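Local coordinates for periplasmic binding protein/LacI transcriptional regulator (Brachyspira murdochii, PDB 4KQC) that probably binds a carbohydrate in the periplasm as the solute-binding protein of an ABC transporter, at residues A26-K31 with I276-V281; P88-D93 with T282-A287; P5-V10 with V35-V40; H16-T21 with V269-Y274; A109-R114 with I296-K301. One frame throughout, in Å; residues are numbered along the deposited sequence. Where two conformers were deposited one is given.

Contact 1 of 5, residues A26-K31 with I276-V281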
# COMPACT_ATOMS: atom_id res chain seq x y z
N ALA A 26 -16.00 8.53 0.99
CA ALA A 26 -17.04 8.16 0.05
C ALA A 26 -18.40 8.72 0.40
O ALA A 26 -19.10 9.24 -0.45
CB ALA A 26 -17.13 6.62 -0.06
N GLU A 27 -18.81 8.58 1.66
CA GLU A 27 -20.10 9.10 2.12
C GLU A 27 -20.14 10.63 1.99
O GLU A 27 -21.15 11.17 1.59
CB GLU A 27 -20.39 8.65 3.53
CG GLU A 27 -20.60 7.11 3.66
CD GLU A 27 -21.84 6.51 3.01
OE1 GLU A 27 -22.67 7.26 2.48
OE2 GLU A 27 -22.02 5.25 3.07
N ALA A 28 -19.02 11.28 2.26
CA ALA A 28 -18.97 12.72 2.08
C ALA A 28 -19.22 13.17 0.66
O ALA A 28 -20.03 14.08 0.44
CB ALA A 28 -17.69 13.34 2.61
N ALA A 29 -18.51 12.56 -0.29
CA ALA A 29 -18.70 12.86 -1.70
C ALA A 29 -20.09 12.49 -2.08
O ALA A 29 -20.70 13.19 -2.92
CB ALA A 29 -17.70 12.10 -2.57
N ALA A 30 -20.65 11.40 -1.54
CA ALA A 30 -21.98 11.01 -1.96
C ALA A 30 -23.00 12.09 -1.55
O ALA A 30 -23.84 12.56 -2.35
CB ALA A 30 -22.37 9.67 -1.36
N LYS A 31 -22.90 12.54 -0.31
CA LYS A 31 -23.81 13.58 0.17
C LYS A 31 -23.63 14.89 -0.63
O LYS A 31 -24.64 15.52 -1.05
CB LYS A 31 -23.61 13.83 1.66
CG LYS A 31 -24.45 14.97 2.24
CD LYS A 31 -24.29 15.10 3.75
CE LYS A 31 -25.06 16.30 4.34
NZ LYS A 31 -25.20 17.45 3.40
N ILE A 276 -9.09 8.92 -1.17
CA ILE A 276 -9.36 7.77 -2.04
C ILE A 276 -10.85 7.57 -2.11
O ILE A 276 -11.41 7.44 -3.19
CB ILE A 276 -8.63 6.55 -1.55
CG1 ILE A 276 -7.12 6.72 -1.78
CG2 ILE A 276 -9.13 5.30 -2.22
CD1 ILE A 276 -6.25 5.72 -1.06
N GLY A 277 -11.52 7.55 -1.00
CA GLY A 277 -12.97 7.35 -1.04
C GLY A 277 -13.73 8.51 -1.63
O GLY A 277 -14.65 8.34 -2.41
N PHE A 278 -13.34 9.72 -1.29
CA PHE A 278 -14.04 10.90 -1.78
C PHE A 278 -13.91 10.97 -3.32
O PHE A 278 -14.90 11.22 -4.05
CB PHE A 278 -13.48 12.15 -1.12
CG PHE A 278 -14.29 13.35 -1.38
CD1 PHE A 278 -14.16 14.06 -2.55
CD2 PHE A 278 -15.16 13.80 -0.42
CE1 PHE A 278 -14.89 15.19 -2.80
CE2 PHE A 278 -15.94 14.93 -0.67
CZ PHE A 278 -15.81 15.60 -1.87
N GLN A 279 -12.69 10.75 -3.80
CA GLN A 279 -12.40 10.85 -5.24
C GLN A 279 -13.03 9.71 -6.02
O GLN A 279 -13.49 9.92 -7.15
CB GLN A 279 -10.93 10.98 -5.52
CG GLN A 279 -10.37 12.32 -5.01
CD GLN A 279 -11.01 13.54 -5.65
OE1 GLN A 279 -11.38 13.51 -6.82
NE2 GLN A 279 -11.17 14.62 -4.89
N ALA A 280 -13.10 8.52 -5.44
CA ALA A 280 -13.80 7.38 -6.07
C ALA A 280 -15.23 7.73 -6.38
O ALA A 280 -15.68 7.52 -7.50
CB ALA A 280 -13.76 6.17 -5.16
N VAL A 281 -15.98 8.24 -5.38
CA VAL A 281 -17.37 8.56 -5.58
C VAL A 281 -17.48 9.73 -6.53
O VAL A 281 -18.43 9.74 -7.31
CB VAL A 281 -18.09 8.77 -4.25
CG1 VAL A 281 -19.46 9.42 -4.47
CG2 VAL A 281 -18.18 7.45 -3.54

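Contact 2 of 5, residues P88-D93 with T282-A287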
# COMPACT_ATOMS: atom_id res chain seq x y z
N PRO A 88 -21.05 2.62 -15.94
CA PRO A 88 -19.74 3.20 -15.75
C PRO A 88 -19.01 2.59 -14.56
O PRO A 88 -19.58 2.45 -13.49
CB PRO A 88 -20.03 4.66 -15.49
CG PRO A 88 -21.36 4.92 -16.10
CD PRO A 88 -22.10 3.64 -16.06
N LEU A 89 -17.76 2.22 -14.80
CA LEU A 89 -16.93 1.51 -13.83
C LEU A 89 -15.68 2.35 -13.50
O LEU A 89 -14.93 2.69 -14.40
CB LEU A 89 -16.54 0.12 -14.37
CG LEU A 89 -15.68 -0.73 -13.47
CD1 LEU A 89 -16.33 -1.06 -12.10
CD2 LEU A 89 -15.26 -1.98 -14.22
N ILE A 90 -15.48 2.56 -12.21
CA ILE A 90 -14.34 3.31 -11.67
C ILE A 90 -13.59 2.37 -10.78
O ILE A 90 -14.20 1.68 -9.94
CB ILE A 90 -14.86 4.50 -10.83
CG1 ILE A 90 -15.68 5.49 -11.67
CG2 ILE A 90 -13.76 5.24 -10.04
CD1 ILE A 90 -14.99 5.97 -12.91
N GLY A 91 -12.27 2.31 -10.90
CA GLY A 91 -11.48 1.64 -9.86
C GLY A 91 -11.11 2.61 -8.72
O GLY A 91 -10.96 3.85 -8.92
N PHE A 92 -10.86 2.06 -7.55
CA PHE A 92 -10.28 2.83 -6.50
C PHE A 92 -9.36 2.03 -5.62
O PHE A 92 -9.44 0.82 -5.59
CB PHE A 92 -11.33 3.66 -5.74
CG PHE A 92 -12.19 2.89 -4.80
CD1 PHE A 92 -13.09 2.00 -5.29
CD2 PHE A 92 -12.14 3.09 -3.43
CE1 PHE A 92 -13.93 1.31 -4.46
CE2 PHE A 92 -12.98 2.41 -2.58
CZ PHE A 92 -13.89 1.49 -3.10
N ASP A 93 -8.45 2.71 -4.92
CA ASP A 93 -7.38 1.97 -4.21
C ASP A 93 -6.65 1.07 -5.27
O ASP A 93 -6.41 1.53 -6.39
CB ASP A 93 -7.97 1.17 -3.02
CG ASP A 93 -6.92 0.66 -2.09
OD1 ASP A 93 -6.34 1.52 -1.35
OD2 ASP A 93 -6.65 -0.54 -2.11
N THR A 282 -16.63 10.76 -6.39
CA THR A 282 -16.64 11.84 -7.34
C THR A 282 -16.52 11.39 -8.79
O THR A 282 -17.26 11.85 -9.63
CB THR A 282 -15.55 12.88 -6.99
OG1 THR A 282 -15.81 13.38 -5.67
CG2 THR A 282 -15.56 14.08 -7.96
N LEU A 283 -15.54 10.57 -9.08
CA LEU A 283 -15.32 10.04 -10.42
C LEU A 283 -16.58 9.28 -10.86
O LEU A 283 -17.02 9.39 -12.00
CB LEU A 283 -14.11 9.10 -10.45
CG LEU A 283 -12.73 9.73 -10.38
CD1 LEU A 283 -11.62 8.68 -10.25
CD2 LEU A 283 -12.57 10.55 -11.62
N ALA A 284 -17.12 8.47 -9.96
CA ALA A 284 -18.26 7.65 -10.33
C ALA A 284 -19.49 8.48 -10.66
O ALA A 284 -20.18 8.20 -11.66
CB ALA A 284 -18.54 6.66 -9.26
N TYR A 285 -19.71 9.50 -9.86
CA TYR A 285 -20.77 10.43 -10.07
C TYR A 285 -20.61 11.12 -11.39
O TYR A 285 -21.60 11.21 -12.18
CB TYR A 285 -20.88 11.38 -8.88
CG TYR A 285 -21.95 12.42 -9.12
CD1 TYR A 285 -23.25 12.08 -8.92
CD2 TYR A 285 -21.63 13.69 -9.52
CE1 TYR A 285 -24.28 12.97 -9.13
CE2 TYR A 285 -22.66 14.62 -9.75
CZ TYR A 285 -23.97 14.22 -9.56
OH TYR A 285 -25.07 15.06 -9.75
N LYS A 286 -19.43 11.66 -11.65
CA LYS A 286 -19.20 12.38 -12.94
C LYS A 286 -19.40 11.46 -14.12
O LYS A 286 -20.05 11.83 -15.13
CB LYS A 286 -17.78 12.98 -12.98
CG LYS A 286 -17.59 14.12 -11.98
CD LYS A 286 -16.17 14.66 -12.05
CE LYS A 286 -16.10 15.98 -11.32
NZ LYS A 286 -14.72 16.45 -11.06
N ALA A 287 -18.88 10.23 -14.01
CA ALA A 287 -19.04 9.24 -15.10
C ALA A 287 -20.52 8.89 -15.27
O ALA A 287 -20.96 8.68 -16.42
CB ALA A 287 -18.21 8.00 -14.83

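Contact 3 of 5, residues P5-V10 with V35-V40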
# COMPACT_ATOMS: atom_id res chain seq x y z
N PRO A 5 -30.83 8.72 -7.53
CA PRO A 5 -29.45 8.48 -7.85
C PRO A 5 -28.80 7.51 -6.88
O PRO A 5 -29.00 7.60 -5.67
CB PRO A 5 -28.82 9.85 -7.80
CG PRO A 5 -29.98 10.81 -8.10
CD PRO A 5 -31.15 10.17 -7.51
N TYR A 6 -28.09 6.54 -7.46
CA TYR A 6 -27.54 5.45 -6.67
C TYR A 6 -26.26 4.91 -7.31
O TYR A 6 -26.24 4.59 -8.47
CB TYR A 6 -28.53 4.27 -6.54
CG TYR A 6 -27.98 3.07 -5.77
CD1 TYR A 6 -27.98 3.01 -4.37
CD2 TYR A 6 -27.51 1.94 -6.46
CE1 TYR A 6 -27.48 1.89 -3.71
CE2 TYR A 6 -27.00 0.82 -5.80
CZ TYR A 6 -27.02 0.81 -4.43
OH TYR A 6 -26.53 -0.30 -3.79
N ILE A 7 -25.21 4.85 -6.49
CA ILE A 7 -23.91 4.33 -6.94
C ILE A 7 -23.42 3.25 -6.00
O ILE A 7 -23.47 3.38 -4.76
CB ILE A 7 -22.87 5.49 -7.01
CG1 ILE A 7 -23.18 6.41 -8.20
CG2 ILE A 7 -21.44 4.92 -7.15
CD1 ILE A 7 -22.34 7.69 -8.26
N ALA A 8 -22.99 2.14 -6.56
CA ALA A 8 -22.48 1.01 -5.80
C ALA A 8 -21.00 1.16 -5.58
O ALA A 8 -20.25 1.41 -6.54
CB ALA A 8 -22.72 -0.27 -6.57
N VAL A 9 -20.59 1.05 -4.32
CA VAL A 9 -19.20 1.03 -3.97
C VAL A 9 -18.83 -0.31 -3.33
O VAL A 9 -19.35 -0.64 -2.26
CB VAL A 9 -18.81 2.16 -3.01
CG1 VAL A 9 -17.33 2.10 -2.72
CG2 VAL A 9 -19.20 3.50 -3.63
N VAL A 10 -18.01 -1.11 -4.03
CA VAL A 10 -17.60 -2.42 -3.54
C VAL A 10 -16.16 -2.31 -3.09
O VAL A 10 -15.28 -2.09 -3.90
CB VAL A 10 -17.82 -3.48 -4.63
CG1 VAL A 10 -17.32 -4.82 -4.14
CG2 VAL A 10 -19.29 -3.51 -5.05
N VAL A 35 -26.21 11.82 -4.07
CA VAL A 35 -26.34 10.43 -4.50
C VAL A 35 -26.26 9.52 -3.28
O VAL A 35 -25.50 9.78 -2.35
CB VAL A 35 -25.31 10.13 -5.61
CG1 VAL A 35 -23.87 10.32 -5.15
CG2 VAL A 35 -25.48 8.67 -6.08
N LYS A 36 -27.07 8.46 -3.28
CA LYS A 36 -26.98 7.41 -2.31
C LYS A 36 -25.95 6.39 -2.77
O LYS A 36 -25.86 6.09 -3.97
CB LYS A 36 -28.34 6.68 -2.16
CG LYS A 36 -29.44 7.59 -1.63
CD LYS A 36 -29.49 7.58 -0.11
CE LYS A 36 -30.16 8.85 0.40
NZ LYS A 36 -30.66 8.69 1.79
N ILE A 37 -25.13 5.91 -1.84
CA ILE A 37 -24.21 4.84 -2.13
C ILE A 37 -24.44 3.62 -1.25
O ILE A 37 -24.96 3.72 -0.13
CB ILE A 37 -22.72 5.26 -1.99
CG1 ILE A 37 -22.34 5.61 -0.55
CG2 ILE A 37 -22.38 6.34 -3.02
CD1 ILE A 37 -20.84 5.85 -0.36
N SER A 38 -24.08 2.46 -1.78
CA SER A 38 -23.81 1.28 -1.02
C SER A 38 -22.32 1.24 -0.73
O SER A 38 -21.52 1.83 -1.47
CB SER A 38 -24.31 0.03 -1.80
OG SER A 38 -23.41 -0.22 -2.91
N PHE A 39 -21.89 0.69 0.39
CA PHE A 39 -20.44 0.58 0.63
C PHE A 39 -20.23 -0.81 1.21
O PHE A 39 -20.47 -1.01 2.37
CB PHE A 39 -19.91 1.67 1.57
CG PHE A 39 -18.38 1.78 1.57
CD1 PHE A 39 -17.59 0.96 2.37
CD2 PHE A 39 -17.76 2.74 0.79
CE1 PHE A 39 -16.21 1.09 2.38
CE2 PHE A 39 -16.37 2.85 0.73
CZ PHE A 39 -15.58 2.03 1.55
N VAL A 40 -19.92 -1.77 0.35
CA VAL A 40 -20.04 -3.16 0.69
C VAL A 40 -18.73 -3.89 0.44
O VAL A 40 -18.13 -3.78 -0.65
CB VAL A 40 -21.17 -3.91 -0.11
CG1 VAL A 40 -22.48 -3.31 0.26
CG2 VAL A 40 -20.98 -3.92 -1.63

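Contact 4 of 5, residues H16-T21 with V269-Y274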
# COMPACT_ATOMS: atom_id res chain seq x y z
N HIS A 16 -9.12 -4.07 7.73
CA HIS A 16 -8.16 -3.02 8.06
C HIS A 16 -8.94 -1.72 8.20
O HIS A 16 -9.74 -1.42 7.31
CB HIS A 16 -7.10 -2.89 6.98
CG HIS A 16 -6.39 -4.19 6.71
ND1 HIS A 16 -5.59 -4.81 7.66
CD2 HIS A 16 -6.42 -5.02 5.65
CE1 HIS A 16 -5.13 -5.94 7.17
NE2 HIS A 16 -5.62 -6.10 5.95
N LYS A 17 -8.73 -1.00 9.30
CA LYS A 17 -9.54 0.21 9.60
C LYS A 17 -9.30 1.41 8.67
O LYS A 17 -10.06 2.37 8.71
CB LYS A 17 -9.30 0.68 11.03
CG LYS A 17 -9.83 -0.23 12.13
CD LYS A 17 -9.46 0.42 13.48
CE LYS A 17 -9.41 -0.56 14.66
NZ LYS A 17 -10.72 -0.56 15.36
N PHE A 18 -8.22 1.35 7.89
CA PHE A 18 -8.07 2.22 6.71
C PHE A 18 -9.42 2.40 6.03
O PHE A 18 -9.76 3.48 5.62
CB PHE A 18 -7.09 1.49 5.80
CG PHE A 18 -6.78 2.15 4.46
CD1 PHE A 18 -7.53 1.88 3.33
CD2 PHE A 18 -5.66 2.99 4.33
CE1 PHE A 18 -7.14 2.35 2.09
CE2 PHE A 18 -5.30 3.49 3.06
CZ PHE A 18 -6.06 3.20 1.96
N TRP A 19 -10.17 1.30 5.87
CA TRP A 19 -11.39 1.31 5.09
C TRP A 19 -12.56 2.04 5.76
O TRP A 19 -13.48 2.50 5.06
CB TRP A 19 -11.76 -0.14 4.64
CG TRP A 19 -10.82 -0.57 3.60
CD1 TRP A 19 -9.66 -1.22 3.76
CD2 TRP A 19 -10.91 -0.27 2.21
NE1 TRP A 19 -9.02 -1.37 2.57
CE2 TRP A 19 -9.76 -0.79 1.59
CE3 TRP A 19 -11.88 0.34 1.42
CZ2 TRP A 19 -9.53 -0.68 0.22
CZ3 TRP A 19 -11.61 0.42 0.04
CH2 TRP A 19 -10.46 -0.09 -0.51
N VAL A 20 -12.51 2.23 7.09
CA VAL A 20 -13.47 3.08 7.76
C VAL A 20 -13.30 4.54 7.28
O VAL A 20 -14.25 5.27 6.96
CB VAL A 20 -13.27 2.96 9.27
CG1 VAL A 20 -14.16 3.93 10.03
CG2 VAL A 20 -13.59 1.54 9.69
N THR A 21 -12.03 4.92 7.15
CA THR A 21 -11.76 6.26 6.67
C THR A 21 -12.11 6.47 5.16
O THR A 21 -12.62 7.53 4.76
CB THR A 21 -10.31 6.63 6.92
OG1 THR A 21 -10.04 6.46 8.35
CG2 THR A 21 -10.07 8.04 6.49
N VAL A 269 5.57 5.42 4.73
CA VAL A 269 4.69 6.29 3.93
C VAL A 269 3.25 5.92 4.13
O VAL A 269 2.95 4.74 4.27
CB VAL A 269 5.06 6.27 2.42
CG1 VAL A 269 6.37 6.94 2.22
CG2 VAL A 269 5.08 4.90 1.85
N THR A 270 2.39 6.93 4.20
CA THR A 270 0.94 6.68 4.38
C THR A 270 0.21 7.14 3.16
O THR A 270 0.56 8.11 2.50
CB THR A 270 0.33 7.37 5.62
OG1 THR A 270 -1.06 7.05 5.75
CG2 THR A 270 0.49 8.88 5.62
N GLN A 271 -0.85 6.44 2.85
CA GLN A 271 -1.80 6.89 1.85
C GLN A 271 -2.79 7.90 2.44
O GLN A 271 -2.67 8.28 3.57
CB GLN A 271 -2.55 5.70 1.26
CG GLN A 271 -1.71 4.50 0.77
CD GLN A 271 -2.60 3.41 0.21
OE1 GLN A 271 -3.26 3.62 -0.83
NE2 GLN A 271 -2.67 2.29 0.86
N ASP A 272 -3.76 8.34 1.63
CA ASP A 272 -4.80 9.33 2.07
C ASP A 272 -6.17 8.66 1.84
O ASP A 272 -6.82 8.90 0.80
CB ASP A 272 -4.67 10.61 1.28
CG ASP A 272 -5.62 11.72 1.76
OD1 ASP A 272 -6.56 11.53 2.57
OD2 ASP A 272 -5.43 12.92 1.34
N PRO A 273 -6.55 7.76 2.76
CA PRO A 273 -7.78 6.97 2.55
C PRO A 273 -9.04 7.81 2.38
O PRO A 273 -9.88 7.50 1.50
CB PRO A 273 -7.85 6.08 3.79
CG PRO A 273 -6.95 6.74 4.81
CD PRO A 273 -5.85 7.34 4.00
N TYR A 274 -9.18 8.91 3.12
CA TYR A 274 -10.35 9.73 2.92
C TYR A 274 -10.48 10.24 1.48
O TYR A 274 -11.56 10.21 0.88
CB TYR A 274 -10.33 10.89 3.88
CG TYR A 274 -11.57 11.72 3.84
CD1 TYR A 274 -11.72 12.74 2.90
CD2 TYR A 274 -12.54 11.58 4.83
CE1 TYR A 274 -12.86 13.56 2.92
CE2 TYR A 274 -13.66 12.40 4.87
CZ TYR A 274 -13.81 13.39 3.90
OH TYR A 274 -14.92 14.26 3.86

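Contact 5 of 5, residues A109-R114 with I296-K301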
# COMPACT_ATOMS: atom_id res chain seq x y z
N ALA A 109 -9.14 6.12 -8.86
CA ALA A 109 -8.56 6.99 -7.82
C ALA A 109 -7.68 6.16 -6.86
O ALA A 109 -8.19 5.29 -6.18
CB ALA A 109 -9.64 7.68 -7.06
N SER A 110 -6.39 6.48 -6.77
CA SER A 110 -5.49 5.68 -5.96
C SER A 110 -4.22 6.36 -5.66
O SER A 110 -3.88 7.34 -6.31
CB SER A 110 -5.10 4.41 -6.72
OG SER A 110 -4.37 4.67 -7.88
N THR A 111 -3.50 5.80 -4.69
CA THR A 111 -2.13 6.16 -4.43
C THR A 111 -1.33 5.73 -5.67
O THR A 111 -1.57 4.65 -6.24
CB THR A 111 -1.68 5.38 -3.21
OG1 THR A 111 -2.55 5.73 -2.11
CG2 THR A 111 -0.18 5.67 -2.93
N ASP A 112 -0.32 6.48 -6.06
CA ASP A 112 0.68 5.98 -7.01
C ASP A 112 1.76 5.16 -6.22
O ASP A 112 2.62 5.71 -5.51
CB ASP A 112 1.27 7.18 -7.74
CG ASP A 112 2.38 6.83 -8.72
OD1 ASP A 112 3.02 5.79 -8.60
OD2 ASP A 112 2.68 7.71 -9.56
N ASN A 113 1.62 3.85 -6.24
CA ASN A 113 2.51 2.95 -5.51
C ASN A 113 3.99 3.19 -5.75
O ASN A 113 4.77 3.21 -4.82
CB ASN A 113 2.16 1.51 -5.79
CG ASN A 113 0.94 1.06 -5.04
OD1 ASN A 113 0.76 1.39 -3.83
ND2 ASN A 113 0.12 0.30 -5.70
N ARG A 114 4.36 3.34 -7.02
CA ARG A 114 5.75 3.49 -7.37
C ARG A 114 6.34 4.79 -6.78
O ARG A 114 7.43 4.79 -6.18
CB ARG A 114 5.99 3.44 -8.88
CG ARG A 114 5.82 2.03 -9.41
CD ARG A 114 5.70 2.02 -10.92
NE ARG A 114 5.71 0.64 -11.43
CZ ARG A 114 4.66 -0.20 -11.37
NH1 ARG A 114 3.46 0.18 -10.91
NH2 ARG A 114 4.82 -1.43 -11.82
N ILE A 296 -7.00 9.69 -11.02
CA ILE A 296 -6.65 10.64 -9.99
C ILE A 296 -5.61 10.02 -9.07
O ILE A 296 -5.77 8.89 -8.57
CB ILE A 296 -7.88 11.03 -9.20
CG1 ILE A 296 -8.89 11.71 -10.14
CG2 ILE A 296 -7.47 11.87 -8.04
CD1 ILE A 296 -10.12 12.15 -9.48
N ASP A 297 -4.52 10.76 -8.83
CA ASP A 297 -3.45 10.31 -7.94
C ASP A 297 -3.69 10.96 -6.60
O ASP A 297 -3.60 12.20 -6.48
CB ASP A 297 -2.13 10.78 -8.55
CG ASP A 297 -0.90 10.41 -7.73
OD1 ASP A 297 -1.03 9.86 -6.60
OD2 ASP A 297 0.23 10.76 -8.23
N THR A 298 -3.99 10.17 -5.57
CA THR A 298 -4.24 10.72 -4.25
C THR A 298 -2.96 10.87 -3.40
O THR A 298 -3.02 11.40 -2.27
CB THR A 298 -5.35 9.92 -3.54
OG1 THR A 298 -5.00 8.54 -3.53
CG2 THR A 298 -6.71 10.07 -4.27
N GLY A 299 -1.84 10.37 -3.88
CA GLY A 299 -0.56 10.64 -3.25
C GLY A 299 -0.21 9.90 -1.99
O GLY A 299 -0.94 8.98 -1.62
N ALA A 300 0.92 10.22 -1.39
CA ALA A 300 1.38 9.57 -0.21
C ALA A 300 2.30 10.51 0.53
O ALA A 300 2.81 11.43 -0.09
CB ALA A 300 2.08 8.27 -0.58
N LYS A 301 2.44 10.32 1.84
CA LYS A 301 3.21 11.23 2.68
C LYS A 301 4.08 10.41 3.63
O LYS A 301 3.62 9.35 4.15
CB LYS A 301 2.32 12.13 3.52
CG LYS A 301 1.60 13.24 2.79
CD LYS A 301 0.94 14.13 3.84
CE LYS A 301 0.25 15.35 3.28
NZ LYS A 301 1.13 16.03 2.31
O HOH W 1 -4.96 6.40 -10.39
O HOH W 2 -3.41 8.11 -1.30

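Contact 1 of 5, residues A26-K31 with I276-V281
Ala-29 meets two side chains of the facing helix. Its CB stands over the centre of one face of the Phe-278 ring, 3.7 Å from the centroid and 10° off the ring normal. This is a CH-pi contact. The same methyl touches Val-281 on CG1, also at 3.7 Å. Phe-278 CG is anti to the backbone N (chi1 -170°), which sets the ring off on the side of helix 18-33. Its CE2 comes within 3.5 Å of Ala-29 N. Ala-28 CB touches the CD2 and CE2 atoms of the same ring more loosely. An alanine in place of Phe-278 would probably leave the Ala-29 methyl without the ring it lies against and open a gap beside Ala-28.

The two methyls of Val-281 have different partners. CG1 faces Ala-29 and Ala-30, and CG2 lies 3.7 Å from Ala-26 CB. Further along, the backbones themselves touch. The CA atoms of Ala-26 and Gly-277 are 4.3 Å apart, and Ala-26 CA makes a CA-H...O contact of 3.4 Å with Gly-277 O. A CB on Gly-277 would run into Ala-26 N. Small residues therefore let the segment axes approach to 7.2 Å, with N-to-C directions 36° apart.

In the next shell, Ala-26 and Ala-30 also pack on Ile-37 of strand 36-40. Phe-278 O accepts a hydrogen bond from Thr-282 OG1 within its own helix. Helices 18-33 and 273-288 thus lie side by side on one face of a parallel sheet, as in the alpha/beta lobes of type 1 periplasmic binding proteins.

Contact 2 of 5, residues P88-D93 with T282-A287
Ile-90 faces Leu-283, Ala-284 and Ala-287 where helix 273-288 lies on the parallel sheet of an alpha/beta lobe. The strand 89-92 and the helix segment run nearly antiparallel, 170° apart, with their axes 8.3 Å from each other. The contact is apolar.

The first kind of packing is side chain on side chain. Ile-90 CG2 is 3.9 Å from Leu-283 CB, and these two side chains cross at about a right angle. Ile-90 CD1 turns toward the next helical turn and comes to 4.3 Å from Ala-287 CB. Pro-88 CB meets the same Ala-287 methyl at 3.9 Å.

The second kind is side chain on backbone. Ile-90 CG1 is anti to its own carbonyl carbon (chi1 -61°), and it rests 3.6 Å from Ala-284 CA. The alanine leaves the helix backbone near enough for this.

The strand lies inside the sheet. Its backbone bonds to Ile-66 and Phe-68 on one neighbour and to Leu-106 and Ala-107 on the other. Leu-283 and Ala-287 also reach strand 105-110, and Ala-284 touches Ile-7, so the helix spans several strands. At the far end of the contact, Pro-88 CG sits 3.8 Å from Ala-287 O.

Contact 3 of 5, residues P5-V10 with V35-V40
Tyr-6 and Ser-38 meet on one face of two parallel strands. Tyr-6 has CG anti to the backbone N (chi1 178°), and its hydroxyl end reaches Ser-38, with OH 3.0 Å from Ser-38 CB. That OH is hydrogen-bonded to Glu-58 OE1. Ser-38 OG sits between its backbone N and carbonyl carbon (chi1 73°). It lies 3.3 Å from Ala-8 CA and takes a weak hydrogen bond from Val-9 N, which also gives a weak one to Ser-38 O. Farther along this face, Val-10 CG2 and Val-40 CG2 touch at 3.8 Å.

On the other face, Val-9 CG1 comes to 3.6 Å from Phe-39 CD2, the two side chains crossing obliquely. At the start of the strands, Val-35 CG2 lies 3.6 Å from Tyr-6 N and touches Ile-7 CG1, these side chains crossing at about a right angle.

The backbones are joined by hydrogen bonds of the parallel-strand kind. Ile-7 N gives to Lys-36 O at 2.9 Å, and Val-40 N to Val-9 O at 2.9 Å. Lys-36 N and Ser-38 N give longer ones to Pro-5 O and Ile-7 O.

The two strands and helix 18-33 form a beta-alpha-beta unit. That helix covers Ile-37 and Phe-39, and helix 273-288 covers Ile-7 and Val-9. Helix 48-60 covers the face of Ala-8, Val-10 and Val-40. Strand 36-40 is outermost in the sheet, and strand 66-68 flanks 6-10.

Contact 4 of 5, residues H16-T21 with V269-Y274
Thr-21 and Tyr-274 bring their CA atoms to 5.3 Å where helices 18-33 and 273-288 come together near their N-terminal ends. Residues 269-274 pass from strand 267-270, in the mixed sheet, to a helix that packs on the parallel sheet. They are a crossing between the two lobes, consistent with the hinge of a type 1 periplasmic binding protein.

Phe-18 and Thr-21 carry the packing from the first helix. Phe-18 CG is anti to the backbone N (chi1 178°), which starts the side chain toward residues 271-273. Pro-273 CB stands over the centre of one ring face, 3.7 Å from the centroid and 12° off the normal, a CH-pi contact. Gln-271 comes to the same ring differently. Its CB is at the ring edge, in plane. Its NE2 lies 3.6 Å from Phe-18 CE2, and the amide and ring planes are 36° apart. The amide has polar partners at both ends. OE1 is hydrogen-bonded to Thr-111 OG1 and NE2 to Asp-251 OD1, which would fix its rotation against the ring. Phe-18 also touches Asp-93 and Ile-276.

Asp-272 is the N-cap of helix 273-288, and its OD1 takes a weak hydrogen bond from Ser-275 N.

Thr-21 meets the first turn of that helix with its methyl. CG2 is anti to its backbone N and lies 3.8 Å from Pro-273 CG. The same CG2 comes closer to the backbone, at 3.6 Å from Tyr-274 N, and touches Tyr-274 CB at 3.9 Å.

Contact 5 of 5, residues A109-R114 with I296-K301
One water is gripped by Thr-111 OG1, Thr-298 OG1 and Gly-299 O, and so ties the two segments together. It donates to Gly-299 O at 2.6 Å and to Thr-111 OG1 at 2.7 Å. Its distance to Thr-298 OG1 is 2.8 Å. Thr-111 OG1 is anti to the carbonyl carbon (chi1 -59°), which sends it to the water and to its hydrogen bond with Gln-271 OE1. CG2, anti to the backbone N, goes instead to Gly-299 O and Ala-300 CB. A valine in place of Thr-111 would probably leave Gln-271 OE1 without this partner and the water with a weaker hold.

The backbones bond directly as well. Ser-110 N gives to Ile-296 O at 3.1 Å, nearly along the C=O axis. Ile-296 O also accepts from a second water, which is bound to Ser-110 OG. Thr-298 N gives to Ser-110 O at 2.9 Å, from 49° above the carbonyl plane.

These bonds join strand 105-110 to strand 296-297, the outermost strand on this side of the parallel sheet. Beyond them both segments leave the sheet for the other lobe. Residues 109-114 enter helix 113-133, and residues 296-301 lead to strand 301-303. With residues 269-274 they make three crossings, as in the hinge of this family.

Asp-297 OD1 accepts from Gly-299 N at 2.9 Å and closes an Asx turn. Asp-112 is the N-cap of helix 113-133, its OD1 accepting from Ala-115 N. The two carboxylates lie near each other with planes 51° apart. Their like charges would probably repel, with Asp-112 OD2 4.1 Å from Asp-297 OD2.

Contacts 1, 2 and 4 are buried, while 3 and 5 are partly buried and lie at the two outer strands of the parallel sheet. Helix 273-288 takes part in contacts 1, 2 and 4, and helix 18-33 in 1 and 4. Contacts 1 and 2 lie in the body of one lobe and rest on alanines, aliphatic groups and one aromatic face. Contact 3 adds backbone bonding between strands. Contacts 4 and 5 lie nearer the middle of the chain, where segments cross between lobes. Contact 4 shares the aliphatic-on-ring packing of contact 1 but adds an amide with polar partners, one of them in contact 5. Contact 5 brings in waters and carboxylates. Contacts 3 and 5 do not touch.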